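Local coordinates for heroin esterase (Rhodococcus sp., PDB 1LZL), which probably hydrolyses the acetyl ester bonds of heroin, as an acetyl esterase of the alpha/beta hydrolase fold, at residues 2-7 and 257-262; 8-13 and 296-301; 198-203 and 263-268; 207-212 and 288-293. All coordinates share one frame; numbering follows the deposited sequence.

Interaction 1: 2-7 and 257-262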
loop_
_atom_site.group_PDB
_atom_site.type_symbol
_atom_site.label_atom_id
_atom_site.label_comp_id
_atom_site.label_asym_id
_atom_site.label_seq_id
_atom_site.Cartn_x
_atom_site.Cartn_y
_atom_site.Cartn_z
ATOM N N THR A 2 19.571 -19.193 12.226
ATOM C CA THR A 2 20.830 -19.208 11.499
ATOM C C THR A 2 20.608 -19.167 9.984
ATOM O O THR A 2 21.601 -18.889 9.291
ATOM C CB THR A 2 21.750 -20.422 11.736
ATOM O OG1 THR A 2 21.805 -21.179 10.510
ATOM C CG2 THR A 2 21.259 -21.374 12.812
ATOM N N THR A 3 19.402 -19.420 9.491
ATOM C CA THR A 3 19.128 -19.198 8.049
ATOM C C THR A 3 19.198 -17.728 7.659
ATOM O O THR A 3 19.702 -17.349 6.589
ATOM C CB THR A 3 17.726 -19.751 7.702
ATOM O OG1 THR A 3 17.715 -21.152 7.990
ATOM C CG2 THR A 3 17.405 -19.629 6.233
ATOM N N PHE A 4 18.694 -16.860 8.514
ATOM C CA PHE A 4 18.712 -15.409 8.326
ATOM C C PHE A 4 19.283 -14.745 9.571
ATOM O O PHE A 4 18.575 -14.272 10.482
ATOM C CB PHE A 4 17.291 -14.859 8.096
ATOM C CG PHE A 4 16.613 -15.402 6.850
ATOM C CD1 PHE A 4 17.016 -15.003 5.590
ATOM C CD2 PHE A 4 15.581 -16.313 6.978
ATOM C CE1 PHE A 4 16.428 -15.463 4.424
ATOM C CE2 PHE A 4 15.002 -16.803 5.801
ATOM C CZ PHE A 4 15.421 -16.408 4.539
ATOM N N PRO A 5 20.609 -14.762 9.673
ATOM C CA PRO A 5 21.251 -14.346 10.937
ATOM C C PRO A 5 21.108 -12.849 11.201
ATOM O O PRO A 5 21.219 -12.437 12.382
ATOM C CB PRO A 5 22.697 -14.811 10.740
ATOM C CG PRO A 5 22.879 -15.117 9.294
ATOM C CD PRO A 5 21.512 -15.243 8.651
ATOM N N THR A 6 20.763 -12.006 10.211
ATOM C CA THR A 6 20.543 -10.603 10.515
ATOM C C THR A 6 19.144 -10.323 11.026
ATOM O O THR A 6 18.803 -9.214 11.453
ATOM C CB THR A 6 20.755 -9.685 9.295
ATOM O OG1 THR A 6 19.712 -9.933 8.347
ATOM C CG2 THR A 6 22.098 -9.960 8.636
ATOM N N LEU A 7 18.234 -11.304 11.035
ATOM C CA LEU A 7 16.927 -11.038 11.575
ATOM C C LEU A 7 16.930 -10.581 13.010
ATOM O O LEU A 7 17.669 -11.056 13.876
ATOM C CB LEU A 7 16.081 -12.341 11.526
ATOM C CG LEU A 7 15.161 -12.514 10.342
ATOM C CD1 LEU A 7 14.490 -13.892 10.393
ATOM C CD2 LEU A 7 14.124 -11.415 10.346
ATOM N N MET A 257 12.122 -2.879 4.168
ATOM C CA MET A 257 12.574 -3.886 5.113
ATOM C C MET A 257 13.842 -4.544 4.586
ATOM O O MET A 257 14.027 -4.660 3.390
ATOM C CB MET A 257 11.485 -4.921 5.357
ATOM C CG MET A 257 10.165 -4.316 5.795
ATOM S SD MET A 257 10.199 -3.585 7.435
ATOM C CE MET A 257 9.344 -2.049 7.205
ATOM N N GLU A 258 14.692 -4.979 5.531
ATOM C CA GLU A 258 16.011 -5.461 5.116
ATOM C C GLU A 258 15.990 -6.665 4.172
ATOM O O GLU A 258 16.703 -6.693 3.178
ATOM C CB GLU A 258 16.786 -5.809 6.394
ATOM C CG GLU A 258 18.200 -6.265 6.037
ATOM C CD GLU A 258 19.123 -6.537 7.201
ATOM O OE1 GLU A 258 19.017 -5.818 8.214
ATOM O OE2 GLU A 258 19.986 -7.464 7.056
ATOM N N LEU A 259 15.210 -7.674 4.539
ATOM C CA LEU A 259 15.189 -8.957 3.862
ATOM C C LEU A 259 14.012 -9.055 2.907
ATOM O O LEU A 259 13.576 -10.144 2.522
ATOM C CB LEU A 259 15.147 -10.113 4.886
ATOM C CG LEU A 259 16.365 -10.197 5.804
ATOM C CD1 LEU A 259 16.242 -11.404 6.707
ATOM C CD2 LEU A 259 17.668 -10.303 5.024
ATOM N N ASP A 260 13.489 -7.927 2.437
ATOM C CA ASP A 260 12.433 -7.852 1.440
ATOM C C ASP A 260 12.975 -7.711 0.045
ATOM O O ASP A 260 13.793 -6.790 -0.273
ATOM C CB ASP A 260 11.577 -6.632 1.796
ATOM C CG ASP A 260 10.324 -6.450 0.979
ATOM O OD1 ASP A 260 10.114 -7.188 -0.013
ATOM O OD2 ASP A 260 9.532 -5.583 1.379
ATOM N N PRO A 261 12.602 -8.516 -0.947
ATOM C CA PRO A 261 13.061 -8.310 -2.316
ATOM C C PRO A 261 12.680 -6.912 -2.845
ATOM O O PRO A 261 13.336 -6.399 -3.743
ATOM C CB PRO A 261 12.250 -9.324 -3.151
ATOM C CG PRO A 261 11.415 -10.057 -2.204
ATOM C CD PRO A 261 11.686 -9.674 -0.791
ATOM N N LEU A 262 11.636 -6.286 -2.340
ATOM C CA LEU A 262 11.205 -4.946 -2.768
ATOM C C LEU A 262 12.085 -3.852 -2.192
ATOM O O LEU A 262 11.881 -2.657 -2.523
ATOM C CB LEU A 262 9.768 -4.733 -2.286
ATOM C CG LEU A 262 8.721 -5.724 -2.835
ATOM C CD1 LEU A 262 7.363 -5.462 -2.217
ATOM C CD2 LEU A 262 8.670 -5.626 -4.348
#
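The acid loop of the probable catalytic triad, which follows strand 252-257 and carries D260, meets the N-terminal arm of the chain here. L259 supplies most of the apolar surface. Its CD1 methyl lies obliquely to the F4 ring, 3.8 Å from F4 CD1, and also approaches L7, with L259 CD1 and L7 CG 4.0 Å apart. The arm folds back to allow this: a type I turn from F4 to L7, closed by L7 N to F4 O, brings both side chains to the same methyl. The first torsion of F4 (chi1 -62°) sets its ring beside the backbone N, and T3 CG2 rests on one ring face.

In alpha/beta hydrolases the triad acid sits on such a loop, and D260 probably fills this place, paired with H290. D260 OD2 bonds to H290 ND1, whereas D260 OD1 accepts from L262 N at 2.9 Å in a capping bond ahead of helix 263-275. With both oxygens engaged, the carboxylate is held in a defined rotation.

At the more exposed side of the patch T6 OG1 donates to E258 OE2 at 2.8 Å, reaching the oxygen from above the carboxylate plane, 56° out of it. E258 can span the gap because its chain is extended and CG is anti to the backbone N (chi1 -178°); its other oxygen, OE1, accepts from G287 N. An alanine at E258 would remove both carboxylate bonds and would probably loosen the arm and the G287 backbone from this turn.

Interaction 2: 8-13 and 296-301. Unlike the reference sequence in segment 296-301: A299 (reference Gly), S301 (reference Arg).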
loop_
_atom_site.group_PDB
_atom_site.type_symbol
_atom_site.label_atom_id
_atom_site.label_comp_id
_atom_site.label_asym_id
_atom_site.label_seq_id
_atom_site.Cartn_x
_atom_site.Cartn_y
_atom_site.Cartn_z
ATOM N N ASP A 8 16.039 -9.657 13.283
ATOM C CA ASP A 8 15.815 -9.279 14.673
ATOM C C ASP A 8 15.404 -10.500 15.470
ATOM O O ASP A 8 14.467 -11.213 15.033
ATOM C CB ASP A 8 14.768 -8.186 14.548
ATOM C CG ASP A 8 14.467 -7.512 15.866
ATOM O OD1 ASP A 8 14.254 -8.294 16.837
ATOM O OD2 ASP A 8 14.446 -6.297 15.927
ATOM N N PRO A 9 16.019 -10.885 16.569
ATOM C CA PRO A 9 15.591 -12.097 17.285
ATOM C C PRO A 9 14.109 -12.210 17.611
ATOM O O PRO A 9 13.519 -13.304 17.642
ATOM C CB PRO A 9 16.403 -11.991 18.603
ATOM C CG PRO A 9 17.662 -11.352 18.102
ATOM C CD PRO A 9 17.196 -10.238 17.196
ATOM N N GLU A 10 13.514 -11.033 17.822
ATOM C CA GLU A 10 12.099 -10.915 18.143
ATOM C C GLU A 10 11.243 -11.387 16.969
ATOM O O GLU A 10 10.142 -11.949 17.090
ATOM C CB GLU A 10 11.794 -9.463 18.528
ATOM C CG GLU A 10 11.977 -9.127 19.990
ATOM C CD GLU A 10 11.255 -7.864 20.412
ATOM O OE1 GLU A 10 11.428 -6.807 19.773
ATOM O OE2 GLU A 10 10.493 -7.908 21.397
ATOM N N LEU A 11 11.744 -11.174 15.771
ATOM C CA LEU A 11 11.007 -11.552 14.562
ATOM C C LEU A 11 11.272 -13.016 14.244
ATOM O O LEU A 11 10.340 -13.760 13.952
ATOM C CB LEU A 11 11.453 -10.669 13.393
ATOM C CG LEU A 11 10.949 -9.225 13.520
ATOM C CD1 LEU A 11 11.430 -8.428 12.314
ATOM C CD2 LEU A 11 9.459 -9.224 13.691
ATOM N N ALA A 12 12.549 -13.350 14.305
ATOM C CA ALA A 12 13.122 -14.669 14.104
ATOM C C ALA A 12 12.207 -15.762 14.628
ATOM O O ALA A 12 11.955 -16.776 13.982
ATOM C CB ALA A 12 14.470 -14.813 14.811
ATOM N N ALA A 13 11.731 -15.515 15.833
ATOM C CA ALA A 13 10.745 -16.310 16.540
ATOM C C ALA A 13 9.512 -16.622 15.712
ATOM O O ALA A 13 9.104 -17.763 15.446
ATOM C CB ALA A 13 10.386 -15.513 17.805
ATOM N N ALA A 296 3.403 -7.583 15.535
ATOM C CA ALA A 296 3.178 -6.203 15.964
ATOM C C ALA A 296 3.819 -5.941 17.318
ATOM O O ALA A 296 4.081 -4.827 17.708
ATOM C CB ALA A 296 1.688 -5.855 15.981
ATOM N N THR A 297 4.044 -7.021 18.032
ATOM C CA THR A 297 4.634 -6.985 19.352
ATOM C C THR A 297 6.118 -6.704 19.331
ATOM O O THR A 297 6.669 -6.215 20.321
ATOM C CB THR A 297 4.306 -8.351 20.020
ATOM O OG1 THR A 297 4.709 -9.451 19.193
ATOM C CG2 THR A 297 2.792 -8.394 20.103
ATOM N N ALA A 298 6.817 -6.981 18.233
ATOM C CA ALA A 298 8.259 -6.760 18.186
ATOM C C ALA A 298 8.603 -5.287 18.343
ATOM O O ALA A 298 7.855 -4.455 17.813
ATOM C CB ALA A 298 8.774 -7.293 16.845
ATOM N N ALA A 299 9.719 -4.990 19.052
ATOM C CA ALA A 299 10.019 -3.556 19.221
ATOM C C ALA A 299 10.231 -2.849 17.877
ATOM O O ALA A 299 9.803 -1.700 17.782
ATOM C CB ALA A 299 11.216 -3.373 20.138
ATOM N N VAL A 300 10.853 -3.505 16.893
ATOM C CA VAL A 300 11.127 -2.846 15.593
ATOM C C VAL A 300 9.817 -2.578 14.857
ATOM O O VAL A 300 9.717 -1.541 14.168
ATOM C CB VAL A 300 12.094 -3.648 14.704
ATOM C CG1 VAL A 300 11.493 -4.990 14.240
ATOM C CG2 VAL A 300 12.542 -2.814 13.503
ATOM N N SER A 301 8.843 -3.475 14.996
ATOM C CA SER A 301 7.492 -3.252 14.456
ATOM C C SER A 301 6.815 -2.100 15.190
ATOM O O SER A 301 6.215 -1.205 14.553
ATOM C CB SER A 301 6.667 -4.544 14.562
ATOM O OG SER A 301 7.279 -5.577 13.802
HETATM O O HOH W 1 12.500 -5.791 17.577
#
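E10 OE1 receives the backbone N-H of A299 in a short, nearly straight bond of 2.6 Å (168°), the donor lying 30° out of the carboxylate plane. The same oxygen accepts from a water that also donates to D8 OD2 and accepts from V300 N. Two successive amides at the start of helix 299-315 thus meet the two acids, one directly and one through the water, where the positive end of the helix dipole would probably favour their ionised forms.

Beneath this polar layer L11 brings its two methyls to different partners. CD2 touches A298 CB at 3.8 Å, and CD1 lies 3.9 Å from V300 CG1, the side chains crossing at about a right angle. V300 CG1 also stands 3.6 Å from D8 OD2.

D8 is held as N-cap of helix 9-14. With CG anti to the backbone N (chi1 -174°), its OD1 accepts from E10 N at 3.0 Å through the anti lone pair, leaving OD2 turned to the water. S301 OG bonds to V295 O and S292 O.

The contact joins the N-terminal ends of helices 9-14 and 299-315, with L11 and V300 both reaching T288 in the loop after strand 280-285.

Interaction 3: 198-203 and 263-268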
loop_
_atom_site.group_PDB
_atom_site.type_symbol
_atom_site.label_atom_id
_atom_site.label_comp_id
_atom_site.label_asym_id
_atom_site.label_seq_id
_atom_site.Cartn_x
_atom_site.Cartn_y
_atom_site.Cartn_z
ATOM N N VAL A 198 19.436 -5.564 -7.019
ATOM C CA VAL A 198 20.119 -6.648 -6.276
ATOM C C VAL A 198 19.183 -7.357 -5.326
ATOM O O VAL A 198 19.209 -8.623 -5.257
ATOM C CB VAL A 198 21.317 -6.097 -5.482
ATOM C CG1 VAL A 198 21.943 -7.175 -4.604
ATOM C CG2 VAL A 198 22.330 -5.535 -6.467
ATOM N N SER A 199 18.336 -6.664 -4.555
ATOM C CA SER A 199 17.481 -7.432 -3.638
ATOM C C SER A 199 16.551 -8.377 -4.411
ATOM O O SER A 199 16.214 -9.430 -3.882
ATOM C CB SER A 199 16.748 -6.497 -2.690
ATOM O OG SER A 199 15.946 -5.514 -3.373
ATOM N N MET A 200 16.154 -7.902 -5.598
ATOM C CA MET A 200 15.207 -8.738 -6.366
ATOM C C MET A 200 15.938 -9.917 -6.993
ATOM O O MET A 200 15.289 -10.983 -7.182
ATOM C CB MET A 200 14.516 -7.901 -7.404
ATOM C CG MET A 200 13.085 -8.015 -7.758
ATOM S SD MET A 200 12.000 -9.047 -6.816
ATOM C CE MET A 200 10.839 -7.826 -6.191
ATOM N N THR A 201 17.219 -9.782 -7.331
ATOM C CA THR A 201 17.927 -10.964 -7.855
ATOM C C THR A 201 18.379 -11.903 -6.730
ATOM O O THR A 201 18.499 -13.103 -7.048
ATOM C CB THR A 201 19.176 -10.602 -8.683
ATOM O OG1 THR A 201 20.147 -9.918 -7.870
ATOM C CG2 THR A 201 18.831 -9.694 -9.874
ATOM N N ASN A 202 18.648 -11.402 -5.528
ATOM C CA ASN A 202 19.264 -12.225 -4.492
ATOM C C ASN A 202 18.295 -12.812 -3.487
ATOM O O ASN A 202 18.634 -13.829 -2.818
ATOM C CB ASN A 202 20.308 -11.393 -3.722
ATOM C CG ASN A 202 21.513 -11.013 -4.545
ATOM O OD1 ASN A 202 21.640 -11.038 -5.777
ATOM N ND2 ASN A 202 22.526 -10.537 -3.819
ATOM N N PHE A 203 17.090 -12.225 -3.343
ATOM C CA PHE A 203 16.147 -12.707 -2.349
ATOM C C PHE A 203 15.148 -13.660 -3.010
ATOM O O PHE A 203 14.048 -13.255 -3.406
ATOM C CB PHE A 203 15.443 -11.525 -1.652
ATOM C CG PHE A 203 16.373 -10.755 -0.709
ATOM C CD1 PHE A 203 17.571 -11.258 -0.221
ATOM C CD2 PHE A 203 16.002 -9.481 -0.289
ATOM C CE1 PHE A 203 18.380 -10.534 0.654
ATOM C CE2 PHE A 203 16.794 -8.752 0.596
ATOM C CZ PHE A 203 17.985 -9.267 1.079
ATOM N N ARG A 263 13.025 -4.179 -1.312
ATOM C CA ARG A 263 13.765 -3.121 -0.601
ATOM C C ARG A 263 14.440 -2.148 -1.537
ATOM O O ARG A 263 14.328 -0.917 -1.405
ATOM C CB ARG A 263 14.811 -3.841 0.291
ATOM C CG ARG A 263 15.690 -2.880 1.096
ATOM C CD ARG A 263 16.918 -3.706 1.577
ATOM N NE ARG A 263 17.821 -3.945 0.473
ATOM C CZ ARG A 263 18.710 -4.963 0.440
ATOM N NH1 ARG A 263 18.775 -5.826 1.451
ATOM N NH2 ARG A 263 19.493 -5.067 -0.628
ATOM N N ASP A 264 15.207 -2.662 -2.515
ATOM C CA ASP A 264 16.016 -1.737 -3.297
ATOM C C ASP A 264 15.120 -0.866 -4.161
ATOM O O ASP A 264 15.459 0.334 -4.292
ATOM C CB ASP A 264 17.002 -2.489 -4.203
ATOM C CG ASP A 264 18.101 -3.207 -3.446
ATOM O OD1 ASP A 264 18.189 -3.116 -2.205
ATOM O OD2 ASP A 264 18.882 -3.904 -4.131
ATOM N N GLU A 265 14.029 -1.360 -4.760
ATOM C CA GLU A 265 13.244 -0.464 -5.625
ATOM C C GLU A 265 12.600 0.616 -4.784
ATOM O O GLU A 265 12.370 1.725 -5.242
ATOM C CB GLU A 265 12.245 -1.299 -6.433
ATOM C CG GLU A 265 11.094 -1.894 -5.644
ATOM C CD GLU A 265 10.528 -3.123 -6.372
ATOM O OE1 GLU A 265 11.327 -4.051 -6.604
ATOM O OE2 GLU A 265 9.319 -3.136 -6.714
ATOM N N GLY A 266 12.282 0.327 -3.497
ATOM C CA GLY A 266 11.735 1.331 -2.610
ATOM C C GLY A 266 12.749 2.407 -2.308
ATOM O O GLY A 266 12.482 3.623 -2.420
ATOM N N ILE A 267 13.988 2.016 -1.933
ATOM C CA ILE A 267 15.041 3.015 -1.665
ATOM C C ILE A 267 15.329 3.814 -2.930
ATOM O O ILE A 267 15.456 5.035 -2.837
ATOM C CB ILE A 267 16.320 2.305 -1.142
ATOM C CG1 ILE A 267 16.068 1.633 0.194
ATOM C CG2 ILE A 267 17.508 3.266 -1.054
ATOM C CD1 ILE A 267 17.182 0.744 0.713
ATOM N N GLU A 268 15.410 3.150 -4.094
ATOM C CA GLU A 268 15.692 3.905 -5.317
ATOM C C GLU A 268 14.608 4.896 -5.670
ATOM O O GLU A 268 14.895 5.992 -6.131
ATOM C CB GLU A 268 15.869 2.917 -6.518
ATOM C CG GLU A 268 17.177 2.160 -6.407
ATOM C CD GLU A 268 17.413 1.113 -7.490
ATOM O OE1 GLU A 268 16.533 0.934 -8.393
ATOM O OE2 GLU A 268 18.480 0.464 -7.419
#
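S199 and D264 face each other across two nearly antiparallel helices, whose short segments run at 174° with axes 8.6 Å apart, and exchange a pair of bonds. S199 N donates to D264 OD2 at 2.8 Å, from 60° out of the carboxylate plane; in return D264 N donates to S199 OG at 3.1 Å. The crowded position of OG, between the backbone N and the carbonyl carbon, turns it to this amide, and it also bonds to P261 O.

R263 bends at chi3 so that its guanidinium comes side-on to D264. NE and NH2 both donate to D264 OD1, each at 2.8 Å, with that oxygen close to the guanidinium plane. S199 CB lies over one guanidinium face, 3.7 Å from R263 NH2. F203 approaches from another direction, its ring plane 77° from the guanidinium, with CZ 3.6 Å from R263 NH1. That nitrogen bonds to E258 O, tying the arginine to the acid loop.

D264 thus divides its oxygens, OD1 to the arginine and OD2 to the neighbouring backbone. The paired arginine would probably keep the aspartate ionised, and the partners on both oxygens would restrict its rotation between helices 198-202 and 263-275.

Interaction 4: 207-212 and 288-293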
loop_
_atom_site.group_PDB
_atom_site.type_symbol
_atom_site.label_atom_id
_atom_site.label_comp_id
_atom_site.label_asym_id
_atom_site.label_seq_id
_atom_site.Cartn_x
_atom_site.Cartn_y
_atom_site.Cartn_z
ATOM N N PRO A 207 11.337 -14.591 3.653
ATOM C CA PRO A 207 10.008 -14.735 4.236
ATOM C C PRO A 207 8.942 -13.914 3.480
ATOM O O PRO A 207 9.190 -12.756 3.148
ATOM C CB PRO A 207 10.223 -14.199 5.645
ATOM C CG PRO A 207 11.671 -14.463 5.952
ATOM C CD PRO A 207 12.347 -14.103 4.645
ATOM N N LEU A 208 7.811 -14.578 3.231
ATOM C CA LEU A 208 6.581 -14.076 2.666
ATOM C C LEU A 208 6.713 -13.615 1.235
ATOM O O LEU A 208 5.902 -14.007 0.354
ATOM C CB LEU A 208 6.031 -12.964 3.572
ATOM C CG LEU A 208 5.625 -13.464 4.970
ATOM C CD1 LEU A 208 4.920 -12.331 5.689
ATOM C CD2 LEU A 208 4.794 -14.726 4.815
ATOM N N TRP A 209 7.652 -12.733 0.872
ATOM C CA TRP A 209 7.845 -12.268 -0.497
ATOM C C TRP A 209 9.259 -12.643 -0.917
ATOM O O TRP A 209 10.154 -12.629 -0.071
ATOM C CB TRP A 209 7.649 -10.768 -0.648
ATOM C CG TRP A 209 7.168 -10.330 -2.023
ATOM C CD1 TRP A 209 7.766 -9.522 -2.927
ATOM C CD2 TRP A 209 5.909 -10.730 -2.619
ATOM N NE1 TRP A 209 6.986 -9.366 -4.064
ATOM C CE2 TRP A 209 5.858 -10.107 -3.873
ATOM C CE3 TRP A 209 4.886 -11.558 -2.142
ATOM C CZ2 TRP A 209 4.749 -10.280 -4.732
ATOM C CZ3 TRP A 209 3.786 -11.729 -3.011
ATOM C CH2 TRP A 209 3.738 -11.108 -4.261
ATOM N N HIS A 210 9.386 -12.883 -2.202
ATOM C CA HIS A 210 10.609 -13.452 -2.770
ATOM C C HIS A 210 10.483 -13.336 -4.266
ATOM O O HIS A 210 9.385 -13.059 -4.816
ATOM C CB HIS A 210 10.849 -14.878 -2.278
ATOM C CG HIS A 210 9.662 -15.795 -2.401
ATOM N ND1 HIS A 210 9.102 -16.431 -1.310
ATOM C CD2 HIS A 210 8.932 -16.137 -3.501
ATOM C CE1 HIS A 210 8.073 -17.143 -1.753
ATOM N NE2 HIS A 210 7.975 -16.978 -3.059
ATOM N N ARG A 211 11.593 -13.587 -4.958
ATOM C CA ARG A 211 11.597 -13.404 -6.395
ATOM C C ARG A 211 10.541 -14.286 -7.096
ATOM O O ARG A 211 9.838 -13.769 -7.983
ATOM C CB ARG A 211 13.002 -13.665 -6.906
ATOM C CG ARG A 211 13.107 -13.312 -8.399
ATOM C CD ARG A 211 14.517 -13.676 -8.879
ATOM N NE ARG A 211 14.551 -13.430 -10.324
ATOM C CZ ARG A 211 14.771 -12.229 -10.833
ATOM N NH1 ARG A 211 14.992 -11.158 -10.076
ATOM N NH2 ARG A 211 14.784 -12.039 -12.147
ATOM N N PRO A 212 10.352 -15.546 -6.786
ATOM C CA PRO A 212 9.265 -16.300 -7.423
ATOM C C PRO A 212 7.901 -15.655 -7.261
ATOM O O PRO A 212 7.151 -15.586 -8.271
ATOM C CB PRO A 212 9.331 -17.681 -6.730
ATOM C CG PRO A 212 10.786 -17.802 -6.417
ATOM C CD PRO A 212 11.172 -16.431 -5.906
ATOM N N THR A 288 14.554 -6.886 9.500
ATOM C CA THR A 288 13.142 -7.086 9.194
ATOM C C THR A 288 12.945 -7.839 7.883
ATOM O O THR A 288 13.909 -8.082 7.150
ATOM C CB THR A 288 12.451 -5.718 9.086
ATOM O OG1 THR A 288 13.219 -4.937 8.168
ATOM C CG2 THR A 288 12.428 -5.028 10.431
ATOM N N PHE A 289 11.685 -8.187 7.590
ATOM C CA PHE A 289 11.402 -8.859 6.302
ATOM C C PHE A 289 10.085 -8.276 5.768
ATOM O O PHE A 289 9.389 -7.546 6.460
ATOM C CB PHE A 289 11.390 -10.384 6.443
ATOM C CG PHE A 289 10.410 -10.953 7.451
ATOM C CD1 PHE A 289 9.083 -11.144 7.100
ATOM C CD2 PHE A 289 10.808 -11.295 8.742
ATOM C CE1 PHE A 289 8.193 -11.663 8.021
ATOM C CE2 PHE A 289 9.928 -11.817 9.681
ATOM C CZ PHE A 289 8.609 -11.982 9.314
ATOM N N HIS A 290 9.758 -8.691 4.504
ATOM C CA HIS A 290 8.485 -8.229 3.960
ATOM C C HIS A 290 7.281 -8.634 4.787
ATOM O O HIS A 290 7.009 -9.841 4.864
ATOM C CB HIS A 290 8.332 -8.778 2.543
ATOM C CG HIS A 290 7.119 -8.182 1.867
ATOM N ND1 HIS A 290 7.191 -7.005 1.176
ATOM C CD2 HIS A 290 5.839 -8.627 1.738
ATOM C CE1 HIS A 290 5.985 -6.716 0.655
ATOM N NE2 HIS A 290 5.158 -7.697 0.983
ATOM N N GLY A 291 6.517 -7.722 5.382
ATOM C CA GLY A 291 5.390 -8.124 6.229
ATOM C C GLY A 291 5.772 -8.406 7.677
ATOM O O GLY A 291 4.877 -8.828 8.446
ATOM N N SER A 292 7.017 -8.162 8.105
ATOM C CA SER A 292 7.289 -8.393 9.541
ATOM C C SER A 292 6.536 -7.454 10.463
ATOM O O SER A 292 6.394 -7.685 11.701
ATOM C CB SER A 292 8.806 -8.384 9.798
ATOM O OG SER A 292 9.389 -7.117 9.484
ATOM N N ALA A 293 5.990 -6.348 9.910
ATOM C CA ALA A 293 5.085 -5.512 10.713
ATOM C C ALA A 293 3.909 -6.313 11.248
ATOM O O ALA A 293 3.291 -5.930 12.233
ATOM C CB ALA A 293 4.563 -4.364 9.864
HETATM O O HOH W 2 10.952 -10.652 2.941
#
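Segments 207-212 and 288-293 meet through their loop residues, with CA atoms 6.4 Å apart at P207 and F289 and 6.0 Å at W209 and H290, while a type II turn from F289 to S292 doubles the second back.

The F289 ring is sandwiched. P207 CB lies over one face in a CH-pi contact, 3.6 Å from F289 CD1, and S292 CB covers the opposite face over the ring centre. L208 CD1 adds a contact at the ring edge, 4.1 Å from F289 CE1. F289 holds its ring here with CG in the crowded position between the backbone N and the carbonyl carbon (chi1 57°). An alanine at F289 would remove the surface shared by P207, L208 and S292 and would probably disturb the packing that holds the turn carrying H290.

H290 is covered in a similar way: W209 CB sits over a face of its imidazole, 3.6 Å from H290 CG, and the indole continues obliquely beyond. A water bridges the backbones, donating to P207 O and accepting from H290 N, each at 2.8 Å. L208 CD1 packs 3.4 Å from H290 O, a buried carbonyl with no polar partner in the model. G291, with positive phi (86°), has no room for a CB, which would run into L208 CD1 and the preceding carbonyl.

With ND1 bonded to D260 OD2 and its side chain touching S160 of the probable nucleophile elbow, H290 is probably the histidine of a catalytic triad of the alpha/beta hydrolase kind, on the loop after the last strand of the sheet.

The four contacts are grouped round the loops that follow strands 252-257 and 280-285. Interactions 1 and 4 lie closest, about 8 Å centre to centre, and are joined by the D260-H290 bond of the probable triad. Interaction 3, about 12 Å from each between centres, meets interaction 1 through S199 to P261 and R263 to E258, and interaction 4 through R211. Interaction 2, its centre about 22 Å from that of interaction 3, touches interactions 1 and 4. Along the chain its segments enclose interactions 3 and 4, which alternate with each other, while interaction 1 alternates with all three. The N-terminal arm and helix 9-14 pack beside the acid and histidine loops.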